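Local coordinates for protein serine-pyruvate aminotransferase (agxt) (Sulfolobus solfataricus, PDB 3ZRP) that probably transfers amino groups between serine and pyruvate and between alanine and glyoxylate, using pyridoxal 5'-phosphate as cofactor, at residues 327-330 with 334-337; 97-102 with 214-219; 121-126 with 154-159; 70-75 with 221-226. One frame throughout, in Å; residues are numbered along the deposited sequence.

How the interactions relate
The four contacts fall into two regions of one aminotransferase chain. Interactions 2 and 4 are neighbours, their centres about 9 Å apart: Ile216 N lies 3.0 Å from Leu74 O and Tyr219 O 2.9 Å from Asn225 ND2, both probable hydrogen bonds, so the loop 214-219 serves both. Interaction 3 reaches interaction 4 where Leu159 packs on Leu73, although their centres are about 22 Å apart. Interaction 1 stands alone, some 33 to 34 Å from the other three between centres. It comes nearest the cofactor, with the Arg337 side chain about 7 Å from pyridoxal phosphate, against about 10 Å for Leu221 and about 14 Å for Tyr99; interaction 3 lies away from the cofactor and calcium sites.

Interaction 1: 327-330 with 334-337; sequences PGVH and KYFR
Arg337 grips the carbonyl oxygen of Pro327 side-on with two nitrogens. Its NE lies 2.8 Å from Pro327 O and its NH2 2.9 Å from the same atom, which sits 5° out of the guanidinium plane; a bend at chi3 (-71°) turns that edge of the group to the carbonyl. Over one guanidinium face comes Val329 CG2, 3.6 Å from Arg337 NH2, the two side chains crossing at about a right angle. Beside this, Gly328 CA lies on the Tyr335 ring in a CH-pi contact, 3.5 Å from the ring centroid and 17° off the normal, a close approach that is possible because Gly328 has no side chain. Tyr335 OH accepts from Val329 N at 2.9 Å, and His330 CB touches the same oxygen. These residues belong to an antiparallel beta hairpin, in which Pro327 and Phe336 form a non-hydrogen-bonded pair at the edge of a three-stranded sheet. A water joins the two arms, accepting from Gly328 N and donating to Tyr335 O, 2.6 Å from each. Farther out, Tyr335 OH is also hydrogen-bonded to Ser139 O, and Arg337 NH1 to the backbone O of Thr138, a residue that binds pyridoxal 5'-phosphate.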
# COMPACT_ATOMS: atom_id res chain seq x y z
N PRO A 327 -20.79 10.68 5.63
CA PRO A 327 -21.26 11.17 6.92
C PRO A 327 -20.40 12.31 7.46
O PRO A 327 -19.29 12.51 7.00
CB PRO A 327 -21.14 9.94 7.84
CG PRO A 327 -20.09 9.11 7.23
CD PRO A 327 -20.12 9.37 5.74
N GLY A 328 -20.95 13.06 8.41
CA GLY A 328 -20.22 14.13 9.09
C GLY A 328 -19.47 13.58 10.28
O GLY A 328 -19.97 12.71 10.99
N VAL A 329 -18.26 14.10 10.52
CA VAL A 329 -17.39 13.56 11.57
C VAL A 329 -16.73 14.67 12.39
O VAL A 329 -15.50 14.79 12.43
CB VAL A 329 -16.32 12.60 11.00
CG1 VAL A 329 -16.91 11.21 10.75
CG2 VAL A 329 -15.67 13.20 9.71
N HIS A 330 -17.54 15.49 13.03
CA HIS A 330 -17.03 16.60 13.83
C HIS A 330 -18.01 16.82 14.96
O HIS A 330 -19.18 17.10 14.70
CB HIS A 330 -16.88 17.86 12.97
CG HIS A 330 -16.06 18.95 13.61
ND1 HIS A 330 -16.34 19.47 14.86
CD2 HIS A 330 -14.98 19.64 13.16
CE1 HIS A 330 -15.48 20.42 15.15
NE2 HIS A 330 -14.64 20.55 14.13
N LYS A 334 -23.89 18.85 13.37
CA LYS A 334 -24.76 17.76 12.91
C LYS A 334 -24.92 17.97 11.41
O LYS A 334 -25.53 18.95 10.96
CB LYS A 334 -26.12 17.79 13.63
CG LYS A 334 -26.98 16.57 13.40
CD LYS A 334 -28.26 16.66 14.23
CE LYS A 334 -29.34 15.72 13.71
NZ LYS A 334 -30.72 16.25 13.95
N TYR A 335 -24.32 17.08 10.62
CA TYR A 335 -24.18 17.31 9.19
C TYR A 335 -23.87 16.06 8.37
O TYR A 335 -23.56 15.00 8.93
CB TYR A 335 -23.10 18.39 8.94
CG TYR A 335 -21.64 17.95 9.17
CD1 TYR A 335 -21.21 17.52 10.41
CD2 TYR A 335 -20.71 17.99 8.11
CE1 TYR A 335 -19.87 17.14 10.63
CE2 TYR A 335 -19.37 17.62 8.31
CZ TYR A 335 -18.96 17.19 9.57
OH TYR A 335 -17.66 16.80 9.77
N PHE A 336 -23.97 16.20 7.05
CA PHE A 336 -23.40 15.23 6.12
C PHE A 336 -22.51 15.98 5.14
O PHE A 336 -22.54 17.20 5.08
CB PHE A 336 -24.50 14.39 5.41
CG PHE A 336 -25.32 15.16 4.40
CD1 PHE A 336 -26.42 15.91 4.81
CD2 PHE A 336 -24.99 15.15 3.05
CE1 PHE A 336 -27.19 16.64 3.89
CE2 PHE A 336 -25.75 15.88 2.12
CZ PHE A 336 -26.85 16.63 2.55
N ARG A 337 -21.70 15.26 4.39
CA ARG A 337 -20.79 15.90 3.46
C ARG A 337 -21.05 15.50 2.02
O ARG A 337 -21.37 14.34 1.73
CB ARG A 337 -19.35 15.55 3.80
CG ARG A 337 -18.85 16.20 5.08
CD ARG A 337 -17.44 15.71 5.39
NE ARG A 337 -17.46 14.32 5.83
CZ ARG A 337 -16.39 13.52 5.92
NH1 ARG A 337 -15.19 13.97 5.58
NH2 ARG A 337 -16.50 12.27 6.37
O HOH W 1 -23.32 12.40 9.22

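Interaction 2: 97-102 with 214-219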
# COMPACT_ATOMS: atom_id res chain seq x y z
N LYS A 97 3.22 11.94 17.39
CA LYS A 97 3.25 11.39 18.75
C LYS A 97 4.04 10.09 18.82
O LYS A 97 4.54 9.73 19.88
CB LYS A 97 1.83 11.10 19.24
CG LYS A 97 1.14 12.22 20.03
CD LYS A 97 -0.21 11.68 20.59
CE LYS A 97 -1.22 12.78 20.92
NZ LYS A 97 -0.76 13.69 22.00
N ARG A 98 4.18 9.41 17.69
CA ARG A 98 4.92 8.15 17.63
C ARG A 98 6.43 8.35 17.49
O ARG A 98 7.18 7.39 17.52
CB ARG A 98 4.40 7.28 16.48
CG ARG A 98 2.91 6.92 16.53
CD ARG A 98 2.48 6.36 17.89
NE ARG A 98 3.19 5.11 18.17
CZ ARG A 98 3.02 4.35 19.25
NH1 ARG A 98 2.14 4.72 20.18
NH2 ARG A 98 3.74 3.24 19.40
N TYR A 99 6.86 9.61 17.30
CA TYR A 99 8.25 9.93 17.00
C TYR A 99 8.83 10.85 18.07
O TYR A 99 8.09 11.63 18.66
CB TYR A 99 8.37 10.56 15.60
CG TYR A 99 8.04 9.55 14.51
CD1 TYR A 99 6.69 9.29 14.16
CD2 TYR A 99 9.04 8.76 13.92
CE1 TYR A 99 6.36 8.30 13.18
CE2 TYR A 99 8.74 7.81 12.95
CZ TYR A 99 7.40 7.57 12.60
OH TYR A 99 7.13 6.59 11.66
N PRO A 100 10.15 10.79 18.30
CA PRO A 100 10.86 11.65 19.27
C PRO A 100 10.99 13.10 18.79
O PRO A 100 12.11 13.59 18.54
CB PRO A 100 12.24 10.97 19.38
CG PRO A 100 12.45 10.35 18.04
CD PRO A 100 11.08 9.88 17.59
N VAL A 101 9.85 13.76 18.63
CA VAL A 101 9.80 15.14 18.15
C VAL A 101 8.92 15.98 19.08
O VAL A 101 8.16 15.45 19.87
CB VAL A 101 9.31 15.26 16.68
CG1 VAL A 101 10.35 14.75 15.72
CG2 VAL A 101 7.94 14.57 16.47
N ASN A 102 9.07 17.30 19.00
CA ASN A 102 8.27 18.21 19.79
C ASN A 102 7.20 18.84 18.92
O ASN A 102 7.50 19.44 17.89
CB ASN A 102 9.15 19.30 20.41
CG ASN A 102 10.14 18.73 21.42
OD1 ASN A 102 9.76 18.09 22.40
ND2 ASN A 102 11.42 18.96 21.17
N ASN A 214 20.90 11.62 8.15
CA ASN A 214 20.15 10.52 8.76
C ASN A 214 18.76 11.03 9.17
O ASN A 214 18.47 12.21 9.06
CB ASN A 214 20.88 10.00 10.01
CG ASN A 214 22.31 9.54 9.71
OD1 ASN A 214 22.53 8.53 9.02
ND2 ASN A 214 23.30 10.26 10.26
N SER A 215 17.89 10.14 9.68
CA SER A 215 16.59 10.64 10.08
C SER A 215 15.96 9.70 11.10
O SER A 215 16.52 8.66 11.38
CB SER A 215 15.63 10.75 8.88
OG SER A 215 15.04 9.47 8.59
N ILE A 216 14.81 10.10 11.61
CA ILE A 216 14.07 9.26 12.56
C ILE A 216 13.08 8.31 11.88
O ILE A 216 12.29 7.63 12.57
CB ILE A 216 13.31 10.12 13.61
CG1 ILE A 216 12.22 10.98 12.93
CG2 ILE A 216 14.33 10.98 14.41
CD1 ILE A 216 11.58 12.03 13.86
N ALA A 217 13.09 8.26 10.55
CA ALA A 217 12.13 7.38 9.83
C ALA A 217 12.32 5.89 10.18
O ALA A 217 13.40 5.46 10.60
CB ALA A 217 12.23 7.59 8.31
N GLY A 218 11.25 5.13 10.01
CA GLY A 218 11.33 3.69 9.98
C GLY A 218 12.00 3.19 8.71
O GLY A 218 12.85 3.86 8.10
N TYR A 219 11.63 2.00 8.31
CA TYR A 219 12.19 1.38 7.13
C TYR A 219 11.29 1.57 5.90
O TYR A 219 11.68 2.23 4.95
CB TYR A 219 12.41 -0.10 7.39
CG TYR A 219 13.28 -0.80 6.37
CD1 TYR A 219 14.65 -0.54 6.30
CD2 TYR A 219 12.72 -1.70 5.45
CE1 TYR A 219 15.45 -1.19 5.35
CE2 TYR A 219 13.51 -2.36 4.52
CZ TYR A 219 14.87 -2.11 4.48
OH TYR A 219 15.63 -2.76 3.55
O HOH W 2 8.66 6.46 9.47
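The Tyr99 ring meets Ile216 with its edge: the carbonyl oxygen Ile216 O lies near the ring plane, 3.6 Å from Tyr99 CE2, while Gly218 of the second subunit also packs against this tyrosine. Ile216 then spreads its branches over the turn 99-101. Its CD1 touches Val101 CG1 at 3.5 Å and Tyr99 CB at 3.9 Å, and its CG2 meets Pro100 CG tip to tip at 4.1 Å. With CG1 held between the backbone N and the carbonyl carbon (chi1 64°), the two ends of the isoleucine go to different partners. Cutting Ile216 back to an alanine would probably leave Val101 CG1 and Pro100 CG without the isoleucine branches they touch and open a gap beneath the turn. Pro100 is the centre of an inverse gamma turn, closed by Val101 N to Tyr99 O, which joins helix 87-96 to the edge strand 102-106; on the other side an ST turn, Ala217 N to Ser215 OG at 3.0 Å, shapes the loop between helices 204-212 and 223-234. The phenol is fixed by Glu68 OE2 and by a water that donates to Tyr99 OH at 2.7 Å and accepts from Gly218 N of its own chain. At this dimer interface Arg98 NH2 is hydrogen-bonded to Ala217 O of the second subunit.

Interaction 3: 121-126 with 154-159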
# COMPACT_ATOMS: atom_id res chain seq x y z
N GLU A 121 2.60 34.91 13.72
CA GLU A 121 2.87 35.28 15.11
C GLU A 121 3.62 34.15 15.84
O GLU A 121 4.59 34.40 16.60
CB GLU A 121 1.56 35.59 15.84
CG GLU A 121 1.72 36.11 17.26
CD GLU A 121 0.42 36.14 18.05
OE1 GLU A 121 -0.67 35.86 17.49
OE2 GLU A 121 0.48 36.46 19.25
N GLU A 122 3.19 32.92 15.61
CA GLU A 122 3.77 31.77 16.29
C GLU A 122 5.18 31.49 15.80
O GLU A 122 6.09 31.30 16.63
CB GLU A 122 2.86 30.53 16.15
CG GLU A 122 3.38 29.29 16.88
CD GLU A 122 3.54 29.52 18.39
OE1 GLU A 122 2.77 30.29 18.99
OE2 GLU A 122 4.45 28.91 18.99
N VAL A 123 5.39 31.50 14.49
CA VAL A 123 6.71 31.14 13.95
C VAL A 123 7.73 32.26 14.19
O VAL A 123 8.93 32.02 14.07
CB VAL A 123 6.69 30.73 12.44
CG1 VAL A 123 5.72 29.56 12.23
CG2 VAL A 123 6.37 31.94 11.51
N ARG A 124 7.25 33.47 14.49
CA ARG A 124 8.15 34.61 14.80
C ARG A 124 8.58 34.58 16.25
O ARG A 124 9.69 35.00 16.58
CB ARG A 124 7.50 35.94 14.47
CG ARG A 124 7.52 36.24 13.00
CD ARG A 124 6.79 37.49 12.68
NE ARG A 124 7.68 38.65 12.74
CZ ARG A 124 7.52 39.76 12.02
NH1 ARG A 124 6.51 39.88 11.17
NH2 ARG A 124 8.39 40.76 12.16
N LYS A 125 7.70 34.08 17.11
CA LYS A 125 7.96 33.97 18.54
C LYS A 125 8.92 32.82 18.87
O LYS A 125 9.82 32.97 19.71
CB LYS A 125 6.62 33.82 19.27
CG LYS A 125 6.72 33.47 20.74
CD LYS A 125 5.34 33.39 21.38
CE LYS A 125 5.43 32.63 22.70
NZ LYS A 125 4.23 32.85 23.56
N SER A 126 8.72 31.67 18.22
CA SER A 126 9.46 30.44 18.49
C SER A 126 10.05 29.87 17.20
O SER A 126 9.51 30.07 16.10
CB SER A 126 8.57 29.38 19.15
OG SER A 126 8.05 29.86 20.37
N ARG A 154 7.49 31.81 5.34
CA ARG A 154 8.59 31.15 4.63
C ARG A 154 9.97 31.46 5.24
O ARG A 154 10.81 30.58 5.40
CB ARG A 154 8.57 31.49 3.14
CG ARG A 154 9.67 30.84 2.28
CD ARG A 154 9.54 29.32 2.19
NE ARG A 154 10.17 28.62 3.32
CZ ARG A 154 10.31 27.30 3.40
NH1 ARG A 154 9.88 26.53 2.43
NH2 ARG A 154 10.91 26.75 4.45
N LYS A 155 10.19 32.73 5.59
CA LYS A 155 11.52 33.16 6.04
C LYS A 155 11.84 32.77 7.48
O LYS A 155 12.97 32.87 7.92
CB LYS A 155 11.71 34.68 5.79
CG LYS A 155 11.31 35.60 6.93
CD LYS A 155 11.29 37.06 6.48
CE LYS A 155 9.88 37.47 6.05
NZ LYS A 155 9.82 38.00 4.67
N TYR A 156 10.83 32.29 8.22
CA TYR A 156 11.01 31.94 9.64
C TYR A 156 11.21 30.47 9.96
O TYR A 156 11.52 30.12 11.11
CB TYR A 156 9.84 32.50 10.47
CG TYR A 156 9.74 34.00 10.34
CD1 TYR A 156 10.70 34.84 10.93
CD2 TYR A 156 8.74 34.58 9.57
CE1 TYR A 156 10.64 36.23 10.78
CE2 TYR A 156 8.67 35.97 9.40
CZ TYR A 156 9.63 36.79 10.01
OH TYR A 156 9.53 38.16 9.86
N VAL A 157 11.01 29.60 8.96
CA VAL A 157 10.98 28.14 9.20
C VAL A 157 11.79 27.38 8.19
O VAL A 157 11.95 27.83 7.04
CB VAL A 157 9.51 27.57 9.29
CG1 VAL A 157 8.74 28.30 10.34
CG2 VAL A 157 8.79 27.67 7.97
N GLU A 158 12.36 26.25 8.60
CA GLU A 158 13.23 25.51 7.69
C GLU A 158 12.42 24.77 6.62
O GLU A 158 12.79 24.77 5.45
CB GLU A 158 14.11 24.53 8.46
CG GLU A 158 15.04 25.18 9.50
CD GLU A 158 15.84 24.15 10.26
OE1 GLU A 158 16.44 23.26 9.62
OE2 GLU A 158 15.84 24.19 11.50
N LEU A 159 11.32 24.15 7.03
CA LEU A 159 10.56 23.25 6.13
C LEU A 159 9.06 23.49 6.21
O LEU A 159 8.52 23.68 7.29
CB LEU A 159 10.86 21.78 6.46
CG LEU A 159 12.27 21.24 6.24
CD1 LEU A 159 12.42 19.80 6.82
CD2 LEU A 159 12.63 21.26 4.75
O HOH W 3 10.23 29.64 13.15
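The last turn of helix 116-125 approaches the chain entering strand 157-163, with the CA atoms of Val123 and Tyr156 6.1 Å apart. This is helix-on-sheet packing at the rim of the alpha/beta domain, whose seven-stranded mixed sheet is that of the class-V aminotransferases. Val123 wedges in from the helix: its CG2 meets Tyr156 CB at 3.7 Å and its CG1 meets Val157 CG1 at 3.8 Å, crossing both side chains at about a right angle; Leu81 of strand 79-83 also touches it. The Tyr156 ring is clasped on both faces. Over the centre of one lies Arg124 CG, a CH-pi contact 3.7 Å from the ring centroid and 9° off the normal, and over the other lies Lys155 CG. A bend at chi3 (89°) lays the Arg124 guanidinium across the phenol end, its plane 19° from that of the ring, while its NH1 forms a salt bridge with Glu120. Replacing Tyr156 by a serine would probably strip both the arginine and lysine chains of the surface they sandwich, leaving them freer to turn. Above the centre of the guanidinium sits Tyr156 OH, 3.4 Å from Arg124 CZ, touching its face without a hydrogen bond.

Interaction 4: 70-75 with 221-226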
# COMPACT_ATOMS: atom_id res chain seq x y z
N VAL A 70 7.10 11.94 5.91
CA VAL A 70 7.74 13.25 6.19
C VAL A 70 8.72 13.14 7.37
O VAL A 70 9.69 13.90 7.46
CB VAL A 70 6.69 14.37 6.37
CG1 VAL A 70 7.33 15.67 6.87
CG2 VAL A 70 5.90 14.60 5.05
N THR A 71 8.54 12.14 8.24
CA THR A 71 9.56 11.84 9.28
C THR A 71 10.98 11.58 8.72
O THR A 71 11.98 11.65 9.47
CB THR A 71 9.12 10.67 10.20
OG1 THR A 71 8.91 9.49 9.41
CG2 THR A 71 7.85 11.08 10.94
N SER A 72 11.06 11.30 7.40
CA SER A 72 12.31 11.12 6.66
C SER A 72 13.16 12.39 6.67
O SER A 72 14.38 12.36 6.38
CB SER A 72 12.02 10.75 5.19
OG SER A 72 11.32 9.50 5.07
N LEU A 73 12.51 13.52 6.98
CA LEU A 73 13.18 14.84 6.97
C LEU A 73 13.49 15.36 8.38
O LEU A 73 13.92 16.52 8.55
CB LEU A 73 12.31 15.85 6.20
CG LEU A 73 12.03 15.49 4.73
CD1 LEU A 73 11.11 16.52 4.11
CD2 LEU A 73 13.32 15.33 3.88
N LEU A 74 13.27 14.51 9.38
CA LEU A 74 13.32 14.93 10.78
C LEU A 74 14.39 14.23 11.60
O LEU A 74 14.85 13.13 11.27
CB LEU A 74 11.94 14.77 11.46
CG LEU A 74 10.79 15.62 10.86
CD1 LEU A 74 9.48 15.28 11.52
CD2 LEU A 74 11.09 17.12 10.98
N LYS A 75 14.79 14.92 12.66
CA LYS A 75 15.82 14.43 13.58
C LYS A 75 15.27 14.46 14.99
O LYS A 75 14.31 15.19 15.28
CB LYS A 75 17.10 15.28 13.45
CG LYS A 75 17.92 14.90 12.22
CD LYS A 75 19.25 15.65 12.17
CE LYS A 75 20.17 15.04 11.11
NZ LYS A 75 21.36 15.88 10.81
N LEU A 221 8.79 3.45 5.27
CA LEU A 221 8.38 4.83 4.98
C LEU A 221 9.53 5.82 4.98
O LEU A 221 9.29 7.03 4.97
CB LEU A 221 7.28 5.33 5.93
CG LEU A 221 6.00 4.47 5.92
CD1 LEU A 221 4.96 5.02 6.90
CD2 LEU A 221 5.41 4.32 4.54
N ASP A 222 10.76 5.32 4.99
CA ASP A 222 11.90 6.22 4.77
C ASP A 222 11.97 6.48 3.27
O ASP A 222 12.17 5.55 2.48
CB ASP A 222 13.19 5.60 5.32
CG ASP A 222 14.42 6.50 5.13
OD1 ASP A 222 14.32 7.58 4.49
OD2 ASP A 222 15.49 6.08 5.60
N LEU A 223 11.75 7.75 2.89
CA LEU A 223 11.78 8.18 1.51
C LEU A 223 13.14 7.90 0.82
O LEU A 223 13.17 7.70 -0.40
CB LEU A 223 11.40 9.66 1.38
CG LEU A 223 9.95 10.02 1.77
CD1 LEU A 223 9.75 11.54 1.78
CD2 LEU A 223 8.93 9.28 0.84
N ARG A 224 14.22 7.81 1.61
CA ARG A 224 15.52 7.35 1.08
C ARG A 224 15.47 5.99 0.40
O ARG A 224 16.19 5.74 -0.55
CB ARG A 224 16.61 7.37 2.16
CG ARG A 224 16.90 8.74 2.72
CD ARG A 224 17.74 8.67 4.00
NE ARG A 224 17.88 10.00 4.57
CZ ARG A 224 16.91 10.66 5.19
NH1 ARG A 224 15.70 10.10 5.36
NH2 ARG A 224 17.14 11.88 5.66
N ASN A 225 14.63 5.07 0.91
CA ASN A 225 14.54 3.76 0.33
C ASN A 225 13.78 3.72 -1.00
O ASN A 225 14.03 2.84 -1.82
CB ASN A 225 13.94 2.77 1.35
CG ASN A 225 14.88 2.50 2.49
OD1 ASN A 225 16.09 2.45 2.29
ND2 ASN A 225 14.35 2.34 3.69
N TRP A 226 12.88 4.67 -1.22
CA TRP A 226 12.09 4.69 -2.45
C TRP A 226 12.75 5.54 -3.54
O TRP A 226 12.48 5.34 -4.72
CB TRP A 226 10.69 5.24 -2.21
CG TRP A 226 9.91 4.29 -1.40
CD1 TRP A 226 9.69 4.37 -0.05
CD2 TRP A 226 9.34 3.03 -1.82
NE1 TRP A 226 8.98 3.27 0.37
CE2 TRP A 226 8.74 2.44 -0.69
CE3 TRP A 226 9.25 2.37 -3.05
CZ2 TRP A 226 8.06 1.20 -0.74
CZ3 TRP A 226 8.58 1.14 -3.12
CH2 TRP A 226 7.98 0.57 -1.95
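Hydrogen bonds to Ser72 carry the contact between 70-75 and 221-226. Arg224 takes Ser72 O end-on with both terminal nitrogens, NH1 at 2.8 Å and NH2 at 2.9 Å; NH1 arrives on a lone pair in the carbonyl plane, NH2 almost in line with the C=O bond. The serine hydroxyl completes the grip, as Leu223 N donates to Ser72 OG at 2.8 Å in a nearly straight bond (171°). That hydroxyl is also hydrogen-bonded to Ser69 O, so it ties helix 63-69 to the other segment. The charged pair lies within 221-226: Arg224 NH1 makes a salt bridge to Asp222 OD1 at 3.0 Å, and Arg224 N reaches the same oxygen from the opposite face of the carboxylate at 2.9 Å. Asp222 folds its carboxylate back over the start of its own helix, its CG turned opposite the backbone N (chi1 -180°). NE of Arg224 is bonded to Gln213 O, which helps fix the rotation of the guanidinium. Carbon contact is slight, Leu223 CG lying 4.1 Å from Ser72 CB, but Leu221 also packs on Tyr220 of the second subunit. Asp222 is thus a classical N-cap of helix 223-234, docked beside the short 3-10 turn 70-73 that follows the helix bearing the cofactor-binding Gly63 and Thr64.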